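Local coordinates for protein amine Dehydrogenase (Pseudomonas putida, PDB 1JMX) that binds two covalently attached haems c and probably passes electrons through them, as the haem-carrying alpha subunit of a quinohaemoprotein amine dehydrogenase, at residues 340-348 and 400-408; 61-72 and 230-238. All blocks are in the same frame, centred on the assembly; numbering follows the deposited sequence.

Contact 1: 340-348 and 400-408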
loop_
_atom_site.group_PDB
_atom_site.type_symbol
_atom_site.label_atom_id
_atom_site.label_comp_id
_atom_site.label_asym_id
_atom_site.label_seq_id
_atom_site.Cartn_x
_atom_site.Cartn_y
_atom_site.Cartn_z
ATOM N N ALA A 340 -45.749 -6.044 -25.974
ATOM C CA ALA A 340 -44.775 -5.384 -26.839
ATOM C C ALA A 340 -45.082 -3.885 -26.843
ATOM O O ALA A 340 -44.253 -3.059 -27.244
ATOM C CB ALA A 340 -44.859 -5.953 -28.259
ATOM N N ASP A 341 -46.272 -3.557 -26.343
ATOM C CA ASP A 341 -46.775 -2.194 -26.270
ATOM C C ASP A 341 -46.527 -1.546 -24.903
ATOM O O ASP A 341 -46.693 -0.326 -24.758
ATOM C CB ASP A 341 -48.285 -2.207 -26.575
ATOM C CG ASP A 341 -48.841 -0.817 -26.882
ATOM O OD1 ASP A 341 -48.769 -0.393 -28.061
ATOM O OD2 ASP A 341 -49.366 -0.150 -25.953
ATOM N N ALA A 342 -46.142 -2.354 -23.909
ATOM C CA ALA A 342 -45.883 -1.857 -22.553
ATOM C C ALA A 342 -44.884 -0.707 -22.589
ATOM O O ALA A 342 -43.796 -0.847 -23.154
ATOM C CB ALA A 342 -45.366 -2.986 -21.661
ATOM N N LYS A 343 -45.281 0.444 -22.049
ATOM C CA LYS A 343 -44.421 1.627 -22.025
ATOM C C LYS A 343 -43.201 1.423 -21.139
ATOM O O LYS A 343 -43.303 0.900 -20.031
ATOM C CB LYS A 343 -45.198 2.855 -21.543
ATOM C CG LYS A 343 -46.124 3.485 -22.585
ATOM C CD LYS A 343 -45.333 4.107 -23.749
ATOM C CE LYS A 343 -46.246 4.837 -24.751
ATOM N NZ LYS A 343 -46.897 6.061 -24.173
ATOM N N PRO A 344 -42.027 1.854 -21.613
ATOM C CA PRO A 344 -40.790 1.710 -20.840
ATOM C C PRO A 344 -40.802 2.581 -19.576
ATOM O O PRO A 344 -41.231 3.730 -19.613
ATOM C CB PRO A 344 -39.722 2.162 -21.835
ATOM C CG PRO A 344 -40.436 3.200 -22.645
ATOM C CD PRO A 344 -41.768 2.529 -22.897
ATOM N N GLY A 345 -40.377 2.013 -18.452
ATOM C CA GLY A 345 -40.341 2.759 -17.207
ATOM C C GLY A 345 -40.389 1.834 -16.009
ATOM O O GLY A 345 -40.600 0.628 -16.157
ATOM N N GLN A 346 -40.207 2.396 -14.820
ATOM C CA GLN A 346 -40.230 1.598 -13.601
ATOM C C GLN A 346 -41.674 1.311 -13.158
ATOM O O GLN A 346 -42.578 2.125 -13.348
ATOM C CB GLN A 346 -39.437 2.291 -12.473
ATOM C CG GLN A 346 -37.933 2.528 -12.744
ATOM C CD GLN A 346 -37.014 1.352 -12.348
ATOM O OE1 GLN A 346 -37.419 0.427 -11.631
ATOM N NE2 GLN A 346 -35.761 1.402 -12.810
ATOM N N ARG A 347 -41.879 0.144 -12.565
ATOM C CA ARG A 347 -43.200 -0.266 -12.090
ATOM C C ARG A 347 -43.157 -0.523 -10.594
ATOM O O ARG A 347 -42.241 -1.182 -10.098
ATOM C CB ARG A 347 -43.643 -1.545 -12.799
ATOM C CG ARG A 347 -43.831 -1.367 -14.290
ATOM C CD ARG A 347 -45.025 -0.466 -14.571
ATOM N NE ARG A 347 -44.907 0.232 -15.846
ATOM C CZ ARG A 347 -44.786 -0.355 -17.032
ATOM N NH1 ARG A 347 -44.769 -1.675 -17.148
ATOM N NH2 ARG A 347 -44.651 0.392 -18.112
ATOM N N GLU A 348 -44.117 0.028 -9.864
ATOM C CA GLU A 348 -44.137 -0.214 -8.441
ATOM C C GLU A 348 -44.740 -1.582 -8.247
ATOM O O GLU A 348 -45.927 -1.779 -8.485
ATOM C CB GLU A 348 -44.947 0.840 -7.697
ATOM C CG GLU A 348 -44.149 1.560 -6.598
ATOM C CD GLU A 348 -43.635 0.626 -5.482
ATOM O OE1 GLU A 348 -43.012 -0.433 -5.779
ATOM O OE2 GLU A 348 -43.839 0.968 -4.290
ATOM N N LYS A 400 -34.279 4.687 -21.799
ATOM C CA LYS A 400 -35.090 5.853 -21.508
ATOM C C LYS A 400 -36.521 5.417 -21.330
ATOM O O LYS A 400 -36.992 4.515 -22.025
ATOM C CB LYS A 400 -34.993 6.888 -22.633
ATOM C CG LYS A 400 -33.706 7.696 -22.621
ATOM C CD LYS A 400 -33.834 8.915 -23.502
ATOM C CE LYS A 400 -32.653 9.871 -23.313
ATOM N NZ LYS A 400 -31.354 9.288 -23.745
ATOM N N ASP A 401 -37.203 6.024 -20.369
ATOM C CA ASP A 401 -38.590 5.674 -20.140
ATOM C C ASP A 401 -39.529 6.469 -21.064
ATOM O O ASP A 401 -39.065 7.242 -21.925
ATOM C CB ASP A 401 -38.951 5.853 -18.663
ATOM C CG ASP A 401 -38.807 7.272 -18.188
ATOM O OD1 ASP A 401 -38.591 8.184 -19.008
ATOM O OD2 ASP A 401 -38.937 7.477 -16.970
ATOM N N ALA A 402 -40.836 6.263 -20.886
ATOM C CA ALA A 402 -41.861 6.933 -21.689
ATOM C C ALA A 402 -41.778 8.454 -21.589
ATOM O O ALA A 402 -42.208 9.166 -22.499
ATOM C CB ALA A 402 -43.236 6.457 -21.278
ATOM N N ASN A 403 -41.207 8.942 -20.487
ATOM C CA ASN A 403 -41.050 10.377 -20.267
ATOM C C ASN A 403 -39.719 10.943 -20.777
ATOM O O ASN A 403 -39.376 12.090 -20.477
ATOM C CB ASN A 403 -41.220 10.708 -18.783
ATOM C CG ASN A 403 -42.643 10.503 -18.304
ATOM O OD1 ASN A 403 -43.581 10.480 -19.112
ATOM N ND2 ASN A 403 -42.819 10.355 -16.992
ATOM N N GLY A 404 -38.970 10.147 -21.538
ATOM C CA GLY A 404 -37.698 10.615 -22.067
ATOM C C GLY A 404 -36.584 10.754 -21.040
ATOM O O GLY A 404 -35.507 11.281 -21.342
ATOM N N GLN A 405 -36.846 10.285 -19.824
ATOM C CA GLN A 405 -35.870 10.339 -18.746
ATOM C C GLN A 405 -35.060 9.034 -18.701
ATOM O O GLN A 405 -35.542 7.978 -19.128
ATOM C CB GLN A 405 -36.582 10.579 -17.408
ATOM C CG GLN A 405 -35.816 11.519 -16.454
ATOM C CD GLN A 405 -35.508 12.881 -17.090
ATOM O OE1 GLN A 405 -36.413 13.560 -17.600
ATOM N NE2 GLN A 405 -34.222 13.272 -17.088
ATOM N N PRO A 406 -33.789 9.106 -18.248
ATOM C CA PRO A 406 -32.933 7.918 -18.162
ATOM C C PRO A 406 -33.555 6.829 -17.287
ATOM O O PRO A 406 -34.157 7.104 -16.241
ATOM C CB PRO A 406 -31.643 8.475 -17.561
ATOM C CG PRO A 406 -31.600 9.857 -18.116
ATOM C CD PRO A 406 -33.019 10.316 -17.906
ATOM N N LEU A 407 -33.369 5.588 -17.709
ATOM C CA LEU A 407 -33.933 4.441 -17.022
ATOM C C LEU A 407 -32.827 3.411 -16.807
ATOM O O LEU A 407 -32.203 2.973 -17.769
ATOM C CB LEU A 407 -35.015 3.831 -17.925
ATOM C CG LEU A 407 -36.186 2.935 -17.500
ATOM C CD1 LEU A 407 -36.336 1.833 -18.553
ATOM C CD2 LEU A 407 -36.017 2.335 -16.120
ATOM N N ARG A 408 -32.534 3.077 -15.554
ATOM C CA ARG A 408 -31.534 2.051 -15.292
ATOM C C ARG A 408 -32.291 0.723 -15.363
ATOM O O ARG A 408 -33.189 0.467 -14.562
ATOM C CB ARG A 408 -30.875 2.218 -13.917
ATOM C CG ARG A 408 -29.743 1.195 -13.683
ATOM C CD ARG A 408 -28.978 1.441 -12.390
ATOM N NE ARG A 408 -29.158 0.371 -11.404
ATOM C CZ ARG A 408 -28.408 -0.726 -11.327
ATOM N NH1 ARG A 408 -27.412 -0.918 -12.179
ATOM N NH2 ARG A 408 -28.665 -1.652 -10.413
#
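Pro344 O accepts the backbone N-H of Ala402, a bond between 340-348 and 400-408 that is 2.9 Å long and somewhat bent, the donor lying 31° out of the carbonyl plane. The donor belongs to a type I turn, Asp401 to Gly404, which closes the beta hairpin of strands 391-400 and 406-420. Gly404, at the fourth position of the turn, has a positive phi, which glycine adopts easily. Asp401 suits the first position because its OD1 accepts Gln405 N at 2.9 Å and, weakly, Asn403 N. With chi1 at 62° the carboxylate stands between the backbone N and the carbonyl carbon, folded back over its own turn, while CB packs on the bare CA of Gly345, 3.7 Å away. Glycine suits that place, since at its backbone angles a CB would press on the carbonyl O of Pro344.

Proline fits beside it. Having no N-H to satisfy, Pro344 turns an apolar edge to the hairpin: CB is 3.6 Å from Lys400 O, and CG is as close to Ala402 N. Ala402, small at the turn's corner, meets the aliphatic part of Lys343, CD to CB 4.0 Å. Beyond the glycine, Leu407 reaches in. Its CD1 lies 4.0 Å from Gly345 N, whereas CD2 rests against Gln346, whose chain bends at chi2 (-88°) and brings NE2 to 3.2 Å from Arg408 O.

Lys400 and Arg408 have charged partners outside the two segments: Lys400 pairs with Glu366, and Arg408 with Glu396. Across this junction of domains III and IV, then, the chemistry is a main-chain bond set among close van der Waals contacts, with the nearby charges paired outside it.

Contact 2: 61-72 and 230-238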
loop_
_atom_site.group_PDB
_atom_site.type_symbol
_atom_site.label_atom_id
_atom_site.label_comp_id
_atom_site.label_asym_id
_atom_site.label_seq_id
_atom_site.Cartn_x
_atom_site.Cartn_y
_atom_site.Cartn_z
ATOM N N VAL A 61 -11.123 -8.593 22.505
ATOM C CA VAL A 61 -11.751 -7.857 21.405
ATOM C C VAL A 61 -13.240 -7.685 21.696
ATOM O O VAL A 61 -13.770 -6.587 21.587
ATOM C CB VAL A 61 -11.558 -8.587 20.045
ATOM C CG1 VAL A 61 -12.414 -7.934 18.959
ATOM C CG2 VAL A 61 -10.084 -8.566 19.640
ATOM N N LYS A 62 -13.894 -8.769 22.112
ATOM C CA LYS A 62 -15.318 -8.744 22.438
ATOM C C LYS A 62 -15.562 -7.730 23.549
ATOM O O LYS A 62 -16.431 -6.861 23.435
ATOM C CB LYS A 62 -15.787 -10.136 22.880
ATOM C CG LYS A 62 -17.257 -10.221 23.313
ATOM C CD LYS A 62 -18.199 -10.192 22.120
ATOM C CE LYS A 62 -19.653 -10.382 22.529
ATOM N NZ LYS A 62 -20.319 -9.135 22.991
ATOM N N TYR A 63 -14.743 -7.814 24.593
ATOM C CA TYR A 63 -14.847 -6.923 25.741
ATOM C C TYR A 63 -14.664 -5.457 25.360
ATOM O O TYR A 63 -15.470 -4.603 25.723
ATOM C CB TYR A 63 -13.820 -7.315 26.818
ATOM C CG TYR A 63 -13.844 -6.410 28.028
ATOM C CD1 TYR A 63 -12.865 -5.428 28.217
ATOM C CD2 TYR A 63 -14.878 -6.496 28.965
ATOM C CE1 TYR A 63 -12.922 -4.550 29.303
ATOM C CE2 TYR A 63 -14.944 -5.621 30.057
ATOM C CZ TYR A 63 -13.967 -4.650 30.217
ATOM O OH TYR A 63 -14.053 -3.773 31.277
ATOM N N LEU A 64 -13.612 -5.170 24.609
ATOM C CA LEU A 64 -13.327 -3.797 24.210
ATOM C C LEU A 64 -14.279 -3.250 23.147
ATOM O O LEU A 64 -14.628 -2.079 23.174
ATOM C CB LEU A 64 -11.873 -3.691 23.765
ATOM C CG LEU A 64 -10.902 -4.035 24.894
ATOM C CD1 LEU A 64 -9.518 -4.291 24.344
ATOM C CD2 LEU A 64 -10.903 -2.916 25.925
ATOM N N ALA A 65 -14.739 -4.117 22.251
ATOM C CA ALA A 65 -15.655 -3.720 21.189
ATOM C C ALA A 65 -17.021 -3.305 21.744
ATOM O O ALA A 65 -17.681 -2.432 21.195
ATOM C CB ALA A 65 -15.804 -4.849 20.178
ATOM N N ASP A 66 -17.438 -3.941 22.832
ATOM C CA ASP A 66 -18.709 -3.629 23.474
ATOM C C ASP A 66 -18.578 -2.384 24.339
ATOM O O ASP A 66 -19.403 -1.485 24.256
ATOM C CB ASP A 66 -19.177 -4.794 24.348
ATOM C CG ASP A 66 -19.760 -5.942 23.550
ATOM O OD1 ASP A 66 -19.456 -6.110 22.348
ATOM O OD2 ASP A 66 -20.533 -6.705 24.149
ATOM N N LYS A 67 -17.537 -2.340 25.169
ATOM C CA LYS A 67 -17.288 -1.203 26.062
ATOM C C LYS A 67 -16.968 0.093 25.317
ATOM O O LYS A 67 -17.520 1.159 25.617
ATOM C CB LYS A 67 -16.131 -1.526 27.018
ATOM C CG LYS A 67 -16.539 -1.694 28.473
ATOM C CD LYS A 67 -17.620 -2.776 28.624
ATOM C CE LYS A 67 -17.194 -4.110 27.985
ATOM N NZ LYS A 67 -18.274 -5.158 27.867
ATOM N N GLN A 68 -16.056 -0.007 24.355
ATOM C CA GLN A 68 -15.626 1.144 23.575
ATOM C C GLN A 68 -15.781 0.941 22.075
ATOM O O GLN A 68 -14.809 0.753 21.346
ATOM C CB GLN A 68 -14.182 1.479 23.931
ATOM C CG GLN A 68 -14.009 1.939 25.370
ATOM C CD GLN A 68 -12.698 1.482 25.961
ATOM O OE1 GLN A 68 -12.643 1.052 27.112
ATOM N NE2 GLN A 68 -11.639 1.551 25.172
ATOM N N GLY A 69 -17.026 0.981 21.625
ATOM C CA GLY A 69 -17.310 0.817 20.215
ATOM C C GLY A 69 -17.844 2.105 19.630
ATOM O O GLY A 69 -17.785 3.161 20.260
ATOM N N LEU A 70 -18.348 2.023 18.407
ATOM C CA LEU A 70 -18.898 3.192 17.741
ATOM C C LEU A 70 -20.405 3.029 17.598
ATOM O O LEU A 70 -20.908 1.919 17.468
ATOM C CB LEU A 70 -18.295 3.348 16.340
ATOM C CG LEU A 70 -16.786 3.401 16.125
ATOM C CD1 LEU A 70 -16.512 3.693 14.661
ATOM C CD2 LEU A 70 -16.165 4.470 16.987
ATOM N N ALA A 71 -21.128 4.137 17.657
ATOM C CA ALA A 71 -22.563 4.092 17.453
ATOM C C ALA A 71 -22.749 3.787 15.956
ATOM O O ALA A 71 -21.836 3.997 15.154
ATOM C CB ALA A 71 -23.184 5.430 17.811
ATOM N N PRO A 72 -23.913 3.244 15.567
ATOM C CA PRO A 72 -24.141 2.937 14.156
ATOM C C PRO A 72 -23.881 4.127 13.233
ATOM O O PRO A 72 -23.165 4.001 12.247
ATOM C CB PRO A 72 -25.606 2.509 14.143
ATOM C CG PRO A 72 -25.750 1.843 15.468
ATOM C CD PRO A 72 -25.060 2.812 16.384
ATOM N N ALA A 230 -22.058 -17.058 14.429
ATOM C CA ALA A 230 -21.859 -15.625 14.424
ATOM C C ALA A 230 -21.824 -15.064 15.839
ATOM O O ALA A 230 -22.299 -15.699 16.788
ATOM C CB ALA A 230 -22.957 -14.958 13.631
ATOM N N ILE A 231 -21.192 -13.900 15.974
ATOM C CA ILE A 231 -21.079 -13.194 17.239
ATOM C C ILE A 231 -21.634 -11.815 16.954
ATOM O O ILE A 231 -21.613 -11.353 15.816
ATOM C CB ILE A 231 -19.604 -13.059 17.720
ATOM C CG1 ILE A 231 -18.989 -14.444 17.931
ATOM C CG2 ILE A 231 -19.542 -12.296 19.056
ATOM C CD1 ILE A 231 -17.564 -14.418 18.477
ATOM N N LEU A 232 -22.126 -11.162 17.994
ATOM C CA LEU A 232 -22.699 -9.840 17.860
ATOM C C LEU A 232 -21.956 -8.880 18.794
ATOM O O LEU A 232 -21.917 -9.085 20.011
ATOM C CB LEU A 232 -24.198 -9.911 18.186
ATOM C CG LEU A 232 -25.223 -8.817 17.871
ATOM C CD1 LEU A 232 -25.548 -8.019 19.109
ATOM C CD2 LEU A 232 -24.778 -7.939 16.722
ATOM N N TYR A 233 -21.321 -7.876 18.191
ATOM C CA TYR A 233 -20.567 -6.854 18.909
ATOM C C TYR A 233 -21.347 -5.560 19.008
ATOM O O TYR A 233 -22.014 -5.154 18.062
ATOM C CB TYR A 233 -19.258 -6.542 18.186
ATOM C CG TYR A 233 -18.314 -7.700 18.043
ATOM C CD1 TYR A 233 -18.159 -8.345 16.820
ATOM C CD2 TYR A 233 -17.534 -8.124 19.117
ATOM C CE1 TYR A 233 -17.249 -9.375 16.665
ATOM C CE2 TYR A 233 -16.621 -9.152 18.975
ATOM C CZ TYR A 233 -16.481 -9.771 17.746
ATOM O OH TYR A 233 -15.565 -10.775 17.591
ATOM N N ASN A 234 -21.259 -4.918 20.165
ATOM C CA ASN A 234 -21.906 -3.635 20.411
ATOM C C ASN A 234 -23.389 -3.565 20.041
ATOM O O ASN A 234 -23.877 -2.519 19.625
ATOM C CB ASN A 234 -21.119 -2.526 19.701
ATOM C CG ASN A 234 -21.456 -1.139 20.213
ATOM O OD1 ASN A 234 -21.949 -0.976 21.323
ATOM N ND2 ASN A 234 -21.186 -0.129 19.400
ATOM N N GLY A 235 -24.088 -4.690 20.158
ATOM C CA GLY A 235 -25.513 -4.722 19.879
ATOM C C GLY A 235 -25.977 -4.642 18.439
ATOM O O GLY A 235 -27.175 -4.766 18.193
ATOM N N TYR A 236 -25.062 -4.445 17.491
ATOM C CA TYR A 236 -25.445 -4.364 16.080
ATOM C C TYR A 236 -24.405 -4.908 15.108
ATOM O O TYR A 236 -24.762 -5.343 14.018
ATOM C CB TYR A 236 -25.833 -2.930 15.688
ATOM C CG TYR A 236 -24.672 -1.975 15.473
ATOM C CD1 TYR A 236 -24.309 -1.569 14.188
ATOM C CD2 TYR A 236 -23.949 -1.470 16.553
ATOM C CE1 TYR A 236 -23.258 -0.682 13.983
ATOM C CE2 TYR A 236 -22.897 -0.585 16.362
ATOM C CZ TYR A 236 -22.559 -0.192 15.079
ATOM O OH TYR A 236 -21.544 0.710 14.893
ATOM N N GLU A 237 -23.129 -4.898 15.502
ATOM C CA GLU A 237 -22.050 -5.391 14.643
ATOM C C GLU A 237 -21.976 -6.910 14.557
ATOM O O GLU A 237 -21.300 -7.575 15.343
ATOM C CB GLU A 237 -20.700 -4.807 15.063
ATOM C CG GLU A 237 -20.530 -3.321 14.752
ATOM C CD GLU A 237 -20.346 -3.013 13.262
ATOM O OE1 GLU A 237 -20.520 -3.906 12.404
ATOM O OE2 GLU A 237 -20.018 -1.852 12.945
ATOM N N TRP A 238 -22.658 -7.437 13.549
ATOM C CA TRP A 238 -22.739 -8.862 13.290
ATOM C C TRP A 238 -21.547 -9.389 12.499
ATOM O O TRP A 238 -21.256 -8.916 11.402
ATOM C CB TRP A 238 -24.039 -9.144 12.538
ATOM C CG TRP A 238 -24.210 -10.545 12.050
ATOM C CD1 TRP A 238 -23.682 -11.092 10.913
ATOM C CD2 TRP A 238 -25.026 -11.561 12.643
ATOM N NE1 TRP A 238 -24.125 -12.382 10.758
ATOM C CE2 TRP A 238 -24.952 -12.698 11.804
ATOM C CE3 TRP A 238 -25.815 -11.622 13.800
ATOM C CZ2 TRP A 238 -25.644 -13.885 12.087
ATOM C CZ3 TRP A 238 -26.499 -12.798 14.081
ATOM C CH2 TRP A 238 -26.408 -13.914 13.227
HETATM O O HOH W 1 -19.006 -0.838 17.537
#
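A chi1 of 77° sets the Tyr236 ring between its own backbone N and carbonyl carbon, where one face lies against Pro72, and Asn234 (chi1 -163°) swings its amide away from its N toward the chain leaving helix 61-67. Pro72 CG sits over the ring centre, 3.6 Å from the centroid, a CH-pi contact for which the compact proline ring is well shaped. The hydroxyl of the same tyrosine donates to Leu70 O (OH to O 2.9 Å), from above the carbonyl plane. Asn234 ND2 donates to a water 3.0 Å away, which also accepts Leu70 N at 3.1 Å.

On the helix, Asp66 OD1 receives Asn234 N at 3.1 Å, almost straight (174°) though from above the carboxylate plane. OD2 of that aspartate holds Lys62 NZ at 2.7 Å. The lysine also pairs with Asp208, and its bond to Leu232 O is weak. Its methylenes pass obliquely by Tyr233, CD to CE2 3.7 Å, while the small Ala65 lets the ring approach to 3.9 Å between CB and CD2.

The strand segment is a hairpin of the eight-stranded barrel, with a classic beta bulge where Tyr236 and Glu237 face Tyr233. Val61 packs on Leu38 and Ile41 of helix 34-48, and Trp170 of helix 165-173 borders Pro72 and donates to Asn234 O, so the hairpin end meets both helix 54-67 and helix 165-173.

Overall arrangement
The two contacts lie on opposite sides of the chain's centre, 45 Å apart between their centres and about 24 Å between nearest atoms, and they do not touch. Along the sequence they follow in series, 61-72 with 230-238 closing before 340-348 with 400-408 opens. Each joins neighbouring domains: contact 2 the haem-binding region to domain II, contact 1 domain III to domain IV. Contact 2 is the one near the cofactors, with the Val61 side chain about 8 Å from a haem c and that of Leu70 about 6 Å from that of Lys32, a haem-binding residue. Contact 1 is away from the haem sites; the Lys400 side chain lies about 11 Å from a bound nickel ion.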